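Local coordinates for protein Fc fragment of IgE receptor II (Bos taurus, PDB 6PWS) that probably acts as a cell-surface receptor for IgE and binds mannose-type sugars through calcium in its C-type lectin domain, at residues Asn90-Pro96 with Gly112-Asp116. Residue numbers count along the deposited sequence, not the author numbering.
Sequences NWQPGEP and GKWND. With CA (calcium ion), chain B; MMA (methyl alpha-D-mannopyranoside), chain D.
Residues 90-96, an irregular loop, meet 112-116 through a single backbone bridge, Trp91 with Trp114 (CA-CA 4.4 Å). A type II turn from Gln92 to Glu95, closed by Glu95 N to Gln92 O at 2.9 Å, and a cis peptide before Pro96 shape the loop. Gly112, at phi/psi 86/-14, accepts a weak hydrogen bond at its O from Asn90 ND2 (3.0 Å, 128°). Lys113 (m, m, t, t) reaches across residues 90-92, its NZ donating to Asn90 OD1 at 2.9 Å and, at 2.8 Å, to a water that donates to Trp91 O. Trp114 bonds on both sides of Trp91: its N reaches Asn90 O (2.8 Å, 165°) and its O receives Gln92 N (2.9 Å, 158°), the pattern of a parallel bridge. Its indole (chi1 m) turns an edge to the face of Trp91, six-membered-ring centroids 5.4 Å apart, planes at 78°, while Asn90 CB makes a CH-pi contact with its five-membered ring (3.8 Å to the centroid). The side chain of Asn115 (t) ligates calcium, as do Asp116 (p) through O (2.5 Å) and OD1 (2.4 Å) and Glu95 OE1 (2.5 Å); Asp116 OD2 is hydrogen-bonded to Asp98 N. The ion holds mannoside O3 and O4, each at 2.5 Å; Glu95 OE2 approaches O4 to 2.7 Å. This joins the WND motif, Trp114-Asn115-Asp116, to the EPN motif of mannose-type C-type lectins, Glu95-Pro96-Asn97; Asn97 and Glu103 complete the site. Beyond it, strand 114-117 pairs antiparallel with strand 105-108, whose Val106 touches both indoles, and Trp114 NE1 is hydrogen-bonded to Gln53 on helix 50-59.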
loop_
_atom_site.group_PDB
_atom_site.type_symbol
_atom_site.label_atom_id
_atom_site.label_comp_id
_atom_site.label_asym_id
_atom_site.label_seq_id
_atom_site.Cartn_x
_atom_site.Cartn_y
_atom_site.Cartn_z
ATOM N N ASN A 90 -0.584 -11.187 1.767
ATOM C CA ASN A 90 -2.010 -11.335 1.510
ATOM C C ASN A 90 -2.280 -11.407 0.014
ATOM O O ASN A 90 -3.238 -10.805 -0.484
ATOM C CB ASN A 90 -2.808 -10.208 2.163
ATOM C CG ASN A 90 -4.283 -10.509 2.236
ATOM O OD1 ASN A 90 -4.675 -11.642 2.528
ATOM N ND2 ASN A 90 -5.120 -9.497 1.998
ATOM N N TRP A 91 -1.456 -12.153 -0.731
ATOM C CA TRP A 91 -1.616 -12.233 -2.174
ATOM C C TRP A 91 -2.941 -12.872 -2.569
ATOM O O TRP A 91 -3.307 -13.943 -2.070
ATOM C CB TRP A 91 -0.482 -13.071 -2.775
ATOM C CG TRP A 91 0.883 -12.476 -2.633
ATOM C CD1 TRP A 91 1.920 -12.961 -1.882
ATOM C CD2 TRP A 91 1.371 -11.285 -3.276
ATOM N NE1 TRP A 91 3.019 -12.149 -2.009
ATOM C CE2 TRP A 91 2.710 -11.115 -2.860
ATOM C CE3 TRP A 91 0.821 -10.372 -4.193
ATOM C CZ2 TRP A 91 3.513 -10.079 -3.341
ATOM C CZ3 TRP A 91 1.620 -9.340 -4.665
ATOM C CH2 TRP A 91 2.947 -9.200 -4.231
ATOM N N GLN A 92 -3.622 -12.263 -3.529
ATOM C CA GLN A 92 -4.675 -12.968 -4.245
ATOM C C GLN A 92 -4.093 -14.261 -4.817
ATOM O O GLN A 92 -2.965 -14.248 -5.323
ATOM C CB GLN A 92 -5.160 -12.068 -5.392
ATOM C CG GLN A 92 -6.204 -12.679 -6.331
ATOM C CD GLN A 92 -7.566 -12.852 -5.693
ATOM O OE1 GLN A 92 -7.821 -12.386 -4.595
ATOM N NE2 GLN A 92 -8.443 -13.560 -6.375
ATOM N N PRO A 93 -4.811 -15.385 -4.763
ATOM C CA PRO A 93 -4.270 -16.616 -5.349
ATOM C C PRO A 93 -3.768 -16.412 -6.773
ATOM O O PRO A 93 -4.455 -15.844 -7.625
ATOM C CB PRO A 93 -5.460 -17.577 -5.277
ATOM C CG PRO A 93 -6.156 -17.147 -4.002
ATOM C CD PRO A 93 -6.063 -15.629 -4.028
ATOM N N GLY A 94 -2.549 -16.896 -7.024
ATOM C CA GLY A 94 -1.920 -16.780 -8.325
ATOM C C GLY A 94 -1.072 -15.540 -8.506
ATOM O O GLY A 94 -0.319 -15.457 -9.491
ATOM N N GLU A 95 -1.199 -14.570 -7.596
ATOM C CA GLU A 95 -0.396 -13.366 -7.612
ATOM C C GLU A 95 0.790 -13.516 -6.667
ATOM O O GLU A 95 0.750 -14.300 -5.709
ATOM C CB GLU A 95 -1.232 -12.155 -7.169
ATOM C CG GLU A 95 -2.526 -11.971 -7.950
ATOM C CD GLU A 95 -2.357 -11.726 -9.441
ATOM O OE1 GLU A 95 -1.253 -11.335 -9.888
ATOM O OE2 GLU A 95 -3.380 -11.920 -10.154
ATOM N N PRO A 96 1.857 -12.748 -6.899
ATOM C CA PRO A 96 2.079 -11.917 -8.087
ATOM C C PRO A 96 2.377 -12.810 -9.300
ATOM O O PRO A 96 2.960 -13.892 -9.164
ATOM C CB PRO A 96 3.302 -11.089 -7.695
ATOM C CG PRO A 96 4.087 -12.021 -6.789
ATOM C CD PRO A 96 3.031 -12.772 -6.007
ATOM N N GLY A 112 -9.101 -6.362 -0.540
ATOM C CA GLY A 112 -7.886 -6.287 0.242
ATOM C C GLY A 112 -6.778 -7.226 -0.186
ATOM O O GLY A 112 -5.633 -7.048 0.257
ATOM N N LYS A 113 -7.073 -8.220 -1.029
ATOM C CA LYS A 113 -6.048 -9.143 -1.503
ATOM C C LYS A 113 -5.093 -8.411 -2.442
ATOM O O LYS A 113 -5.489 -7.519 -3.194
ATOM C CB LYS A 113 -6.692 -10.330 -2.216
ATOM C CG LYS A 113 -7.496 -11.263 -1.312
ATOM C CD LYS A 113 -6.601 -12.091 -0.409
ATOM C CE LYS A 113 -7.387 -12.940 0.576
ATOM N NZ LYS A 113 -6.471 -13.622 1.510
ATOM N N TRP A 114 -3.819 -8.798 -2.408
ATOM C CA TRP A 114 -2.797 -8.083 -3.151
ATOM C C TRP A 114 -2.649 -8.614 -4.575
ATOM O O TRP A 114 -2.727 -9.821 -4.826
ATOM C CB TRP A 114 -1.434 -8.172 -2.469
ATOM C CG TRP A 114 -1.376 -7.752 -1.033
ATOM C CD1 TRP A 114 -2.329 -7.113 -0.283
ATOM C CD2 TRP A 114 -0.265 -7.973 -0.164
ATOM N NE1 TRP A 114 -1.870 -6.913 0.999
ATOM C CE2 TRP A 114 -0.608 -7.441 1.097
ATOM C CE3 TRP A 114 0.992 -8.569 -0.334
ATOM C CZ2 TRP A 114 0.246 -7.522 2.194
ATOM C CZ3 TRP A 114 1.843 -8.637 0.757
ATOM C CH2 TRP A 114 1.469 -8.116 2.005
ATOM N N ASN A 115 -2.380 -7.694 -5.498
ATOM C CA ASN A 115 -2.126 -8.007 -6.894
ATOM C C ASN A 115 -0.983 -7.124 -7.385
ATOM O O ASN A 115 -1.004 -5.912 -7.155
ATOM C CB ASN A 115 -3.376 -7.716 -7.736
ATOM C CG ASN A 115 -3.114 -7.866 -9.208
ATOM O OD1 ASN A 115 -2.497 -8.850 -9.628
ATOM N ND2 ASN A 115 -3.550 -6.900 -9.999
ATOM N N ASP A 116 -0.001 -7.709 -8.071
ATOM C CA ASP A 116 0.943 -6.889 -8.826
ATOM C C ASP A 116 0.261 -6.345 -10.078
ATOM O O ASP A 116 -0.480 -7.058 -10.767
ATOM C CB ASP A 116 2.263 -7.631 -9.136
ATOM C CG ASP A 116 2.115 -8.893 -9.978
ATOM O OD1 ASP A 116 1.010 -9.480 -10.021
ATOM O OD2 ASP A 116 3.154 -9.298 -10.540
HETATM CA CA CA B . -0.909 -9.410 -11.410
HETATM C C1 MMA D . -5.206 -8.712 -15.228
HETATM C C2 MMA D . -4.365 -7.859 -14.290
HETATM C C3 MMA D . -3.309 -8.716 -13.701
HETATM C C4 MMA D . -3.895 -9.863 -12.928
HETATM C C5 MMA D . -4.846 -10.684 -13.797
HETATM C C6 MMA D . -5.586 -11.677 -12.950
HETATM C C7 MMA D . -4.868 -10.112 -17.111
HETATM O O1 MMA D . -4.354 -9.180 -16.186
HETATM O O2 MMA D . -5.154 -7.293 -13.229
HETATM O O3 MMA D . -2.493 -7.955 -12.785
HETATM O O4 MMA D . -2.808 -10.650 -12.445
HETATM O O5 MMA D . -5.845 -9.834 -14.470
HETATM O O6 MMA D . -6.472 -12.399 -13.762
HETATM O O HOH W 1 -4.601 -15.150 0.039
#